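Local atomic coordinates of PrgB (Enterococcus faecalis, PDB entry 6EVU), a protein that promotes cell aggregation, biofilm formation and conjugation by binding and compacting DNA, this chain being its adhesin domain. Residues Leu103-Lys108 with Ser142-Ala147. Residues are numbered along the deposited sequence; the frame is centred on the assembly and turned at random.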
ATOM      1  N   LEU A 103       2.221  16.252   4.313  1.00 22.64           N
ATOM      2  CA  LEU A 103       3.327  15.710   5.115  1.00 24.98           C
ATOM      3  C   LEU A 103       2.737  14.784   6.170  1.00 27.71           C
ATOM      4  O   LEU A 103       1.820  15.198   6.902  1.00 30.69           O
ATOM      5  CB  LEU A 103       4.106  16.836   5.815  1.00 24.83           C
ATOM      6  CG  LEU A 103       5.367  16.317   6.539  1.00 24.74           C
ATOM      7  CD1 LEU A 103       6.506  16.152   5.571  1.00 24.18           C
ATOM      8  CD2 LEU A 103       5.842  17.408   7.541  1.00 26.70           C
ATOM      9  N   LEU A 104       3.251  13.543   6.279  1.00 21.53           N
ATOM     10  CA  LEU A 104       2.849  12.639   7.366  1.00 22.58           C
ATOM     11  C   LEU A 104       3.887  12.686   8.475  1.00 24.14           C
ATOM     12  O   LEU A 104       5.099  12.605   8.223  1.00 23.50           O
ATOM     13  CB  LEU A 104       2.698  11.175   6.915  1.00 22.15           C
ATOM     14  CG  LEU A 104       1.717  10.960   5.748  1.00 25.08           C
ATOM     15  CD1 LEU A 104       1.745   9.451   5.451  1.00 27.31           C
ATOM     16  CD2 LEU A 104       0.364  11.393   6.173  1.00 29.64           C
ATOM     17  N   GLU A 105       3.409  12.822   9.720  1.00 25.45           N
ATOM     18  CA  GLU A 105       4.299  12.955  10.860  1.00 25.84           C
ATOM     19  C   GLU A 105       3.867  11.954  11.914  1.00 24.53           C
ATOM     20  O   GLU A 105       2.690  11.595  12.002  1.00 28.61           O
ATOM     21  CB  GLU A 105       4.248  14.391  11.445  1.00 28.83           C
ATOM     22  CG  GLU A 105       4.707  15.444  10.407  1.00 28.47           C
ATOM     23  CD  GLU A 105       4.628  16.829  10.998  1.00 37.54           C
ATOM     24  OE1 GLU A 105       3.623  17.559  10.781  1.00 34.43           O
ATOM     25  OE2 GLU A 105       5.568  17.165  11.735  1.00 41.80           O
ATOM     26  N   LYS A 106       4.830  11.569  12.760  1.00 28.74           N
ATOM     27  CA  LYS A 106       4.537  10.667  13.850  1.00 34.31           C
ATOM     28  C   LYS A 106       3.438  11.266  14.725  1.00 30.55           C
ATOM     29  O   LYS A 106       3.467  12.467  15.031  1.00 29.16           O
ATOM     30  CB  LYS A 106       5.812  10.448  14.682  1.00 36.61           C
ATOM     31  CG  LYS A 106       5.760   9.201  15.583  1.00 36.23           C
ATOM     32  CD  LYS A 106       5.703   7.910  14.790  1.00 48.06           C
ATOM     33  CE  LYS A 106       5.606   6.642  15.680  1.00 59.27           C
ATOM     34  NZ  LYS A 106       4.255   6.268  16.230  1.00 51.91           N
ATOM     35  N   ASN A 107       2.505  10.411  15.115  1.00 31.32           N
ATOM     36  CA  ASN A 107       1.406  10.667  16.048  1.00 30.64           C
ATOM     37  C   ASN A 107       0.388  11.659  15.527  1.00 37.95           C
ATOM     38  O   ASN A 107      -0.344  12.258  16.327  1.00 36.31           O
ATOM     39  CB  ASN A 107       1.925  11.168  17.416  1.00 34.50           C
ATOM     40  CG  ASN A 107       2.913  10.224  18.042  1.00 45.13           C
ATOM     41  OD1 ASN A 107       2.653   9.013  18.125  1.00 51.44           O
ATOM     42  ND2 ASN A 107       4.077  10.758  18.464  1.00 49.04           N
ATOM     43  N   LYS A 108       0.342  11.892  14.206  1.00 28.23           N
ATOM     44  CA  LYS A 108      -0.595  12.839  13.602  1.00 28.58           C
ATOM     45  C   LYS A 108      -1.300  12.140  12.431  1.00 28.74           C
ATOM     46  O   LYS A 108      -0.900  12.312  11.269  1.00 28.10           O
ATOM     47  CB  LYS A 108       0.151  14.084  13.135  1.00 28.47           C
ATOM     48  CG  LYS A 108       0.766  14.849  14.331  1.00 30.88           C
ATOM     49  CD  LYS A 108       1.835  15.818  13.931  1.00 32.96           C
ATOM     50  CE  LYS A 108       2.484  16.413  15.222  1.00 35.93           C
ATOM     51  NZ  LYS A 108       3.857  17.051  14.969  1.00 36.59           N
ATOM     52  N   SER A 142      14.300  13.996   9.358  1.00 30.22           N
ATOM     53  CA  SER A 142      13.178  14.556  10.076  1.00 29.23           C
ATOM     54  C   SER A 142      12.222  13.490  10.565  1.00 31.36           C
ATOM     55  O   SER A 142      11.277  13.830  11.275  1.00 30.55           O
ATOM     56  CB  SER A 142      12.426  15.543   9.186  1.00 25.55           C
ATOM     57  OG  SER A 142      11.818  14.860   8.077  1.00 29.52           O
ATOM     58  N   GLY A 143      12.385  12.232  10.141  1.00 30.47           N
ATOM     59  CA  GLY A 143      11.419  11.228  10.564  1.00 25.68           C
ATOM     60  C   GLY A 143      10.004  11.449  10.061  1.00 28.55           C
ATOM     61  O   GLY A 143       9.041  10.976  10.697  1.00 31.48           O
ATOM     62  N   THR A 144       9.854  12.075   8.893  1.00 24.97           N
ATOM     63  CA  THR A 144       8.551  12.328   8.299  1.00 25.73           C
ATOM     64  C   THR A 144       8.416  11.515   7.026  1.00 27.95           C
ATOM     65  O   THR A 144       9.393  10.973   6.495  1.00 24.69           O
ATOM     66  CB  THR A 144       8.356  13.814   7.952  1.00 24.52           C
ATOM     67  OG1 THR A 144       9.379  14.232   7.050  1.00 24.92           O
ATOM     68  CG2 THR A 144       8.443  14.669   9.247  1.00 27.36           C
ATOM     69  N   LEU A 145       7.196  11.473   6.501  1.00 22.76           N
ATOM     70  CA  LEU A 145       6.974  10.911   5.169  1.00 21.27           C
ATOM     71  C   LEU A 145       6.194  11.918   4.352  1.00 23.50           C
ATOM     72  O   LEU A 145       5.436  12.735   4.895  1.00 25.58           O
ATOM     73  CB  LEU A 145       6.166   9.580   5.191  1.00 21.05           C
ATOM     74  CG  LEU A 145       6.891   8.416   5.839  1.00 22.15           C
ATOM     75  CD1 LEU A 145       5.828   7.342   6.110  1.00 24.42           C
ATOM     76  CD2 LEU A 145       8.112   7.903   5.148  1.00 23.54           C
ATOM     77  N   ASN A 146       6.370  11.857   3.015  1.00 21.60           N
ATOM     78  CA  ASN A 146       5.563  12.654   2.124  1.00 18.03           C
ATOM     79  C   ASN A 146       4.510  11.746   1.502  1.00 20.84           C
ATOM     80  O   ASN A 146       4.778  10.589   1.208  1.00 25.42           O
ATOM     81  CB  ASN A 146       6.419  13.272   1.026  1.00 23.61           C
ATOM     82  CG  ASN A 146       7.693  13.908   1.566  1.00 26.27           C
ATOM     83  OD1 ASN A 146       7.659  14.612   2.574  1.00 28.41           O
ATOM     84  ND2 ASN A 146       8.839  13.650   0.895  1.00 24.25           N
ATOM     85  N   ALA A 147       3.342  12.322   1.239  1.00 21.89           N
ATOM     86  CA  ALA A 147       2.259  11.564   0.649  1.00 22.70           C
ATOM     87  C   ALA A 147       1.643  12.387  -0.452  1.00 26.57           C
ATOM     88  O   ALA A 147       1.483  13.610  -0.333  1.00 25.05           O
ATOM     89  CB  ALA A 147       1.190  11.205   1.676  1.00 24.23           C
TER
HETATM   90  O   HOH W   1       7.382  12.632  12.297  1.00 31.53           O
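Leu104 N donates to Leu145 O over 2.7 Å, the shorter of two backbone bonds that close an antiparallel hydrogen-bonded pair; the return bond, Leu145 N to Leu104 O, measures 2.9 Å and is nearly straight, with 172° at the hydrogen. Leu103 and Asn146 form the adjacent non-hydrogen-bonded pair. On the face carrying Leu104 and Leu145, the two side chains meet at their roots, CB to CB 4.2 Å, while Leu104 CG reaches diagonally to Ala147 CB at 4.1 Å. Leu145 continues from there onto Leu135 of strand 124-137 and Val169 and Thr171 of strand 169-179, which is direct evidence that this face packs against the larger sheet.

The other face is mixed in character. Leu103 CG stands anti to its backbone N (chi1 -174°), and the branch CD1 beyond it passes obliquely by Thr144 and touches Asn146 OD1 at 3.6 Å, a van der Waals approach. The opposite end of that amide is polar in its contacts: Asn146 ND2 is hydrogen-bonded to the carbonyl oxygens of Lys74 and Leu72, which fixes the buried group's orientation. Thr144 CG2 lies beside Glu105 CG at 4.0 Å, the two side chains pointing the same way.

Past the ladder, water 1 replaces direct pairing, accepting from Lys106 N and donating to Gly143 O, both at 2.8 Å. Strand 99-104 then leaves through a type II turn from Glu105 to Lys108, whose third residue, Asn107, has the positive phi (66°) that this turn requires. Two neighbouring strands joined by a long excursion, most of it strand, and packed by one face on a second antiparallel sheet are consistent with the beta-sandwich adhesin domain of the antigen I/II family.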